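Local coordinates for N-acetylneuraminic acid (Sialic acid) synthetase (Leptospira borgpetersenii serovar Hardjo-bovis, PDB 6NCS), which probably makes sialic acid or its 9-phosphate, as a manganese-binding member of the NeuB family of N-acylneuraminate synthases, at residues A[23-31]-A[252-263]. Sequence-based numbering, arbitrary orientation.
Sequences NNPVFIIAE and LAKLVTETERIR
Val26 has CG1 anti to its backbone N (chi1 178°), which puts CG2 anti to the carbonyl carbon and points that methyl at Arg263, whose chain bends at CG and then runs straight through CD to NE. CG2 of Val26 ends up over the centre of one guanidinium face, 3.7 Å from Arg263 CZ. At the edge of the same group, NH1 of Arg263 gives a hydrogen bond to Asn24 O at 2.8 Å, bent at the hydrogen (149°), with the oxygen close to the guanidinium plane. The two contacts, one at a face and one at an edge, limit how the group can turn. Thr259 meets the branch point of Val26: its CG2 presses on Val26 CB at 3.5 Å, tight for two carbons, and touches both methyls, the two side chains crossing at about a right angle. Its hydroxyl is turned back into the helix, where OG1 donates to Leu255 O at 2.7 Å, on the opposite face of that carbonyl from Thr259 N. The segments belong to the TIM-barrel fold of the NeuB family: strand 27-33 is the first of eight parallel strands, and helix 249-266 follows the last, 227-231, on the outside of the barrel; its part 252-263 runs nearly antiparallel (166°) to strand 27-31. Farther along, Ile28 extends CD1 onto the helix backbone, 3.6 Å from Val256 CA, while its CG2 faces Leu255 CD2 at 4.2 Å. Leu218 of helix 215-222 also packs on Leu255 and Thr259. Toward the manganese end, Ala30 CB meets Leu252 CD2 at 3.8 Å, and both side chains touch Tyr232, the residue after the metal ligand His231.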
ATOM      1  N   ASN A  23       2.035  -1.323  16.575  1.00 25.83           N
ATOM      2  CA  ASN A  23       0.686  -0.983  16.140  1.00 23.93           C
ATOM      3  C   ASN A  23       0.299   0.440  16.522  1.00 26.95           C
ATOM      4  O   ASN A  23      -0.876   0.716  16.772  1.00 31.01           O
ATOM      5  CB  ASN A  23      -0.331  -1.986  16.690  1.00 26.08           C
ATOM      6  CG  ASN A  23      -0.119  -2.286  18.146  1.00 47.96           C
ATOM      7  OD1 ASN A  23       0.162  -1.391  18.942  1.00 55.19           O
ATOM      8  ND2 ASN A  23      -0.241  -3.559  18.509  1.00 67.50           N
ATOM      9  N   ASN A  24       1.257   1.344  16.564  1.00 20.49           N
ATOM     10  CA  ASN A  24       0.999   2.735  16.892  1.00 19.68           C
ATOM     11  C   ASN A  24       0.591   3.514  15.650  1.00 25.47           C
ATOM     12  O   ASN A  24       0.840   3.071  14.523  1.00 19.65           O
ATOM     13  CB  ASN A  24       2.247   3.360  17.515  1.00 19.22           C
ATOM     14  CG  ASN A  24       2.555   2.783  18.878  1.00 27.54           C
ATOM     15  OD1 ASN A  24       1.826   3.025  19.839  1.00 27.68           O
ATOM     16  ND2 ASN A  24       3.623   2.005  18.968  1.00 29.73           N
ATOM     17  N   PRO A  25      -0.036   4.681  15.823  1.00 18.00           N
ATOM     18  CA  PRO A  25      -0.320   5.544  14.672  1.00 19.08           C
ATOM     19  C   PRO A  25       0.941   5.867  13.899  1.00 17.93           C
ATOM     20  O   PRO A  25       2.050   5.857  14.439  1.00 15.81           O
ATOM     21  CB  PRO A  25      -0.899   6.816  15.305  1.00 22.70           C
ATOM     22  CG  PRO A  25      -1.400   6.388  16.635  1.00 20.55           C
ATOM     23  CD  PRO A  25      -0.507   5.278  17.085  1.00 21.87           C
ATOM     24  N   VAL A  26       0.744   6.171  12.615  1.00 15.64           N
ATOM     25  CA  VAL A  26       1.830   6.697  11.798  1.00 14.36           C
ATOM     26  C   VAL A  26       2.320   8.000  12.397  1.00 14.09           C
ATOM     27  O   VAL A  26       1.530   8.907  12.678  1.00 14.96           O
ATOM     28  CB  VAL A  26       1.355   6.906  10.356  1.00 14.00           C
ATOM     29  CG1 VAL A  26       2.488   7.496   9.502  1.00 13.26           C
ATOM     30  CG2 VAL A  26       0.864   5.598   9.778  1.00 14.64           C
ATOM     31  N   PHE A  27       3.633   8.103  12.579  1.00 13.54           N
ATOM     32  CA  PHE A  27       4.280   9.291  13.118  1.00 14.07           C
ATOM     33  C   PHE A  27       4.575  10.240  11.964  1.00 14.34           C
ATOM     34  O   PHE A  27       5.313   9.878  11.042  1.00 14.42           O
ATOM     35  CB  PHE A  27       5.559   8.858  13.834  1.00 14.44           C
ATOM     36  CG  PHE A  27       6.225   9.935  14.615  1.00 16.30           C
ATOM     37  CD1 PHE A  27       5.759  10.279  15.878  1.00 18.92           C
ATOM     38  CD2 PHE A  27       7.361  10.563  14.121  1.00 14.40           C
ATOM     39  CE1 PHE A  27       6.400  11.263  16.619  1.00 20.22           C
ATOM     40  CE2 PHE A  27       8.011  11.554  14.859  1.00 20.63           C
ATOM     41  CZ  PHE A  27       7.528  11.902  16.103  1.00 16.69           C
ATOM     42  N   ILE A  28       3.988  11.438  11.989  1.00 12.25           N
ATOM     43  CA  ILE A  28       4.073  12.371  10.855  1.00 11.82           C
ATOM     44  C   ILE A  28       4.968  13.549  11.220  1.00 13.39           C
ATOM     45  O   ILE A  28       4.711  14.253  12.206  1.00 12.73           O
ATOM     46  CB  ILE A  28       2.680  12.847  10.422  1.00 12.35           C
ATOM     47  CG1 ILE A  28       1.873  11.646   9.910  1.00 18.12           C
ATOM     48  CG2 ILE A  28       2.803  13.887   9.287  1.00 15.55           C
ATOM     49  CD1 ILE A  28       0.426  11.945   9.624  1.00 24.05           C
ATOM     50  N   ILE A  29       5.997  13.778  10.400  1.00 11.35           N
ATOM     51  CA  ILE A  29       7.014  14.804  10.620  1.00 11.27           C
ATOM     52  C   ILE A  29       6.831  15.875   9.559  1.00 14.15           C
ATOM     53  O   ILE A  29       6.881  15.574   8.363  1.00 13.08           O
ATOM     54  CB  ILE A  29       8.435  14.225  10.529  1.00 11.48           C
ATOM     55  CG1 ILE A  29       8.689  13.187  11.629  1.00 11.85           C
ATOM     56  CG2 ILE A  29       9.490  15.355  10.605  1.00 12.22           C
ATOM     57  CD1 ILE A  29       9.756  12.147  11.210  1.00 12.83           C
ATOM     58  N   ALA A  30       6.658  17.123   9.993  1.00 11.39           N
ATOM     59  CA  ALA A  30       6.664  18.275   9.103  1.00 11.58           C
ATOM     60  C   ALA A  30       8.103  18.766   8.990  1.00 13.16           C
ATOM     61  O   ALA A  30       8.682  19.201   9.982  1.00 14.54           O
ATOM     62  CB  ALA A  30       5.745  19.365   9.654  1.00 12.93           C
ATOM     63  N   GLU A  31       8.698  18.665   7.796  1.00 13.60           N
ATOM     64  CA  GLU A  31      10.089  19.082   7.603  1.00 14.69           C
ATOM     65  C   GLU A  31      10.074  20.566   7.256  1.00 13.73           C
ATOM     66  O   GLU A  31       9.815  20.947   6.115  1.00 17.56           O
ATOM     67  CB  GLU A  31      10.769  18.224   6.530  1.00 16.64           C
ATOM     68  CG  GLU A  31      11.970  18.856   5.794  1.00 25.73           C
ATOM     69  CD  GLU A  31      13.222  19.004   6.645  1.00 22.53           C
ATOM     70  OE1 GLU A  31      14.324  18.703   6.133  1.00 29.40           O
ATOM     71  OE2 GLU A  31      13.111  19.428   7.816  1.00 21.94           O
ATOM     72  N   LEU A 252      -0.905  19.704   4.938  1.00 13.47           N
ATOM     73  CA  LEU A 252      -0.370  18.900   6.034  1.00 15.16           C
ATOM     74  C   LEU A 252      -1.494  18.315   6.885  1.00 15.98           C
ATOM     75  O   LEU A 252      -1.427  17.153   7.306  1.00 14.08           O
ATOM     76  CB  LEU A 252       0.569  19.752   6.895  1.00 15.73           C
ATOM     77  CG  LEU A 252       1.268  19.090   8.088  1.00 14.65           C
ATOM     78  CD1 LEU A 252       2.134  17.923   7.665  1.00 15.51           C
ATOM     79  CD2 LEU A 252       2.098  20.123   8.860  1.00 14.47           C
ATOM     80  N   ALA A 253      -2.519  19.118   7.175  1.00 15.82           N
ATOM     81  CA  ALA A 253      -3.637  18.619   7.969  1.00 14.82           C
ATOM     82  C   ALA A 253      -4.361  17.498   7.237  1.00 13.58           C
ATOM     83  O   ALA A 253      -4.797  16.520   7.855  1.00 16.77           O
ATOM     84  CB  ALA A 253      -4.601  19.758   8.289  1.00 17.69           C
ATOM     85  N   LYS A 254      -4.510  17.630   5.918  1.00 14.85           N
ATOM     86  CA  LYS A 254      -5.115  16.556   5.135  1.00 13.29           C
ATOM     87  C   LYS A 254      -4.235  15.314   5.123  1.00 16.47           C
ATOM     88  O   LYS A 254      -4.748  14.187   5.164  1.00 15.26           O
ATOM     89  CB  LYS A 254      -5.388  17.047   3.710  1.00 13.95           C
ATOM     90  CG  LYS A 254      -6.120  16.074   2.825  1.00 18.81           C
ATOM     91  CD  LYS A 254      -7.532  15.861   3.344  1.00 27.38           C
ATOM     92  CE  LYS A 254      -8.554  15.932   2.229  1.00 50.89           C
ATOM     93  NZ  LYS A 254      -9.935  15.870   2.784  1.00 54.69           N
ATOM     94  N   LEU A 255      -2.907  15.493   5.063  1.00 12.57           N
ATOM     95  CA  LEU A 255      -2.002  14.350   5.164  1.00 12.06           C
ATOM     96  C   LEU A 255      -2.228  13.603   6.464  1.00 12.74           C
ATOM     97  O   LEU A 255      -2.283  12.368   6.481  1.00 12.38           O
ATOM     98  CB  LEU A 255      -0.544  14.815   5.066  1.00 11.54           C
ATOM     99  CG  LEU A 255       0.560  13.766   5.239  1.00 16.05           C
ATOM    100  CD1 LEU A 255       0.498  12.664   4.165  1.00 15.41           C
ATOM    101  CD2 LEU A 255       1.922  14.464   5.209  1.00 15.29           C
ATOM    102  N   VAL A 256      -2.382  14.336   7.564  1.00 10.78           N
ATOM    103  CA  VAL A 256      -2.598  13.698   8.860  1.00 13.88           C
ATOM    104  C   VAL A 256      -3.910  12.920   8.864  1.00 12.16           C
ATOM    105  O   VAL A 256      -3.958  11.757   9.286  1.00 13.43           O
ATOM    106  CB  VAL A 256      -2.556  14.747   9.987  1.00 12.27           C
ATOM    107  CG1 VAL A 256      -3.035  14.142  11.301  1.00 14.03           C
ATOM    108  CG2 VAL A 256      -1.119  15.307  10.136  1.00 13.51           C
ATOM    109  N   THR A 257      -5.007  13.554   8.431  1.00 10.76           N
ATOM    110  CA  THR A 257      -6.298  12.874   8.569  1.00 16.64           C
ATOM    111  C   THR A 257      -6.439  11.756   7.548  1.00 15.00           C
ATOM    112  O   THR A 257      -7.081  10.731   7.827  1.00 12.51           O
ATOM    113  CB  THR A 257      -7.479  13.853   8.447  1.00 17.41           C
ATOM    114  OG1 THR A 257      -7.472  14.497   7.169  1.00 17.91           O
ATOM    115  CG2 THR A 257      -7.421  14.910   9.547  1.00 16.49           C
ATOM    116  N   GLU A 258      -5.850  11.924   6.368  1.00 13.16           N
ATOM    117  CA  GLU A 258      -5.921  10.854   5.382  1.00 15.70           C
ATOM    118  C   GLU A 258      -5.028   9.686   5.775  1.00 11.02           C
ATOM    119  O   GLU A 258      -5.378   8.531   5.519  1.00 13.79           O
ATOM    120  CB  GLU A 258      -5.560  11.389   3.999  1.00 14.00           C
ATOM    121  CG  GLU A 258      -6.690  12.227   3.371  1.00 13.57           C
ATOM    122  CD  GLU A 258      -7.904  11.382   2.983  1.00 18.72           C
ATOM    123  OE1 GLU A 258      -7.917  10.819   1.868  1.00 23.45           O
ATOM    124  OE2 GLU A 258      -8.849  11.286   3.792  1.00 18.80           O
ATOM    125  N   THR A 259      -3.893   9.956   6.426  1.00 12.55           N
ATOM    126  CA  THR A 259      -3.076   8.863   6.942  1.00 10.41           C
ATOM    127  C   THR A 259      -3.850   8.037   7.957  1.00 15.60           C
ATOM    128  O   THR A 259      -3.810   6.798   7.923  1.00 13.92           O
ATOM    129  CB  THR A 259      -1.796   9.410   7.568  1.00 12.12           C
ATOM    130  OG1 THR A 259      -0.968   9.964   6.545  1.00 14.37           O
ATOM    131  CG2 THR A 259      -1.047   8.304   8.255  1.00 15.00           C
ATOM    132  N   GLU A 260      -4.568   8.707   8.863  1.00 13.13           N
ATOM    133  CA  GLU A 260      -5.362   7.988   9.849  1.00 14.08           C
ATOM    134  C   GLU A 260      -6.437   7.158   9.161  1.00 15.95           C
ATOM    135  O   GLU A 260      -6.692   6.010   9.542  1.00 15.69           O
ATOM    136  CB  GLU A 260      -5.966   8.978  10.848  1.00 17.42           C
ATOM    137  CG  GLU A 260      -4.909   9.609  11.761  1.00 31.53           C
ATOM    138  CD  GLU A 260      -5.346  10.901  12.474  1.00 42.24           C
ATOM    139  OE1 GLU A 260      -6.358  11.534  12.082  1.00 39.93           O
ATOM    140  OE2 GLU A 260      -4.648  11.293  13.432  1.00 32.07           O
ATOM    141  N   ARG A 261      -7.054   7.716   8.119  1.00 12.15           N
ATOM    142  CA  ARG A 261      -8.106   6.993   7.421  1.00 11.78           C
ATOM    143  C   ARG A 261      -7.549   5.768   6.711  1.00 13.44           C
ATOM    144  O   ARG A 261      -8.152   4.690   6.766  1.00 14.97           O
ATOM    145  CB  ARG A 261      -8.822   7.930   6.440  1.00 12.62           C
ATOM    146  CG  ARG A 261      -9.999   7.283   5.736  1.00 19.48           C
ATOM    147  CD  ARG A 261     -10.782   8.307   4.918  1.00 21.23           C
ATOM    148  NE  ARG A 261     -10.052   8.704   3.718  1.00 17.29           N
ATOM    149  CZ  ARG A 261     -10.130   8.053   2.560  1.00 21.54           C
ATOM    150  NH1 ARG A 261     -10.914   6.988   2.457  1.00 23.91           N
ATOM    151  NH2 ARG A 261      -9.436   8.470   1.505  1.00 17.70           N
ATOM    152  N   ILE A 262      -6.395   5.905   6.041  1.00 10.60           N
ATOM    153  CA  ILE A 262      -5.796   4.752   5.368  1.00 11.67           C
ATOM    154  C   ILE A 262      -5.358   3.705   6.390  1.00 13.45           C
ATOM    155  O   ILE A 262      -5.502   2.500   6.158  1.00 16.29           O
ATOM    156  CB  ILE A 262      -4.632   5.203   4.465  1.00 12.03           C
ATOM    157  CG1 ILE A 262      -5.174   6.008   3.286  1.00 18.71           C
ATOM    158  CG2 ILE A 262      -3.834   4.003   3.949  1.00 15.66           C
ATOM    159  CD1 ILE A 262      -4.084   6.774   2.490  1.00 17.39           C
ATOM    160  N   ARG A 263      -4.846   4.137   7.542  1.00 12.92           N
ATOM    161  CA  ARG A 263      -4.485   3.161   8.571  1.00 17.81           C
ATOM    162  C   ARG A 263      -5.695   2.353   9.006  1.00 17.61           C
ATOM    163  O   ARG A 263      -5.590   1.141   9.231  1.00 16.63           O
ATOM    164  CB  ARG A 263      -3.846   3.843   9.777  1.00 14.87           C
ATOM    165  CG  ARG A 263      -2.323   3.745   9.779  1.00 29.22           C
ATOM    166  CD  ARG A 263      -1.874   2.290   9.711  1.00 30.69           C
ATOM    167  NE  ARG A 263      -0.420   2.119   9.724  1.00 25.79           N
ATOM    168  CZ  ARG A 263       0.329   2.106  10.825  1.00 43.66           C
ATOM    169  NH1 ARG A 263      -0.223   2.283  12.021  1.00 34.29           N
ATOM    170  NH2 ARG A 263       1.641   1.926  10.730  1.00 42.19           N
TER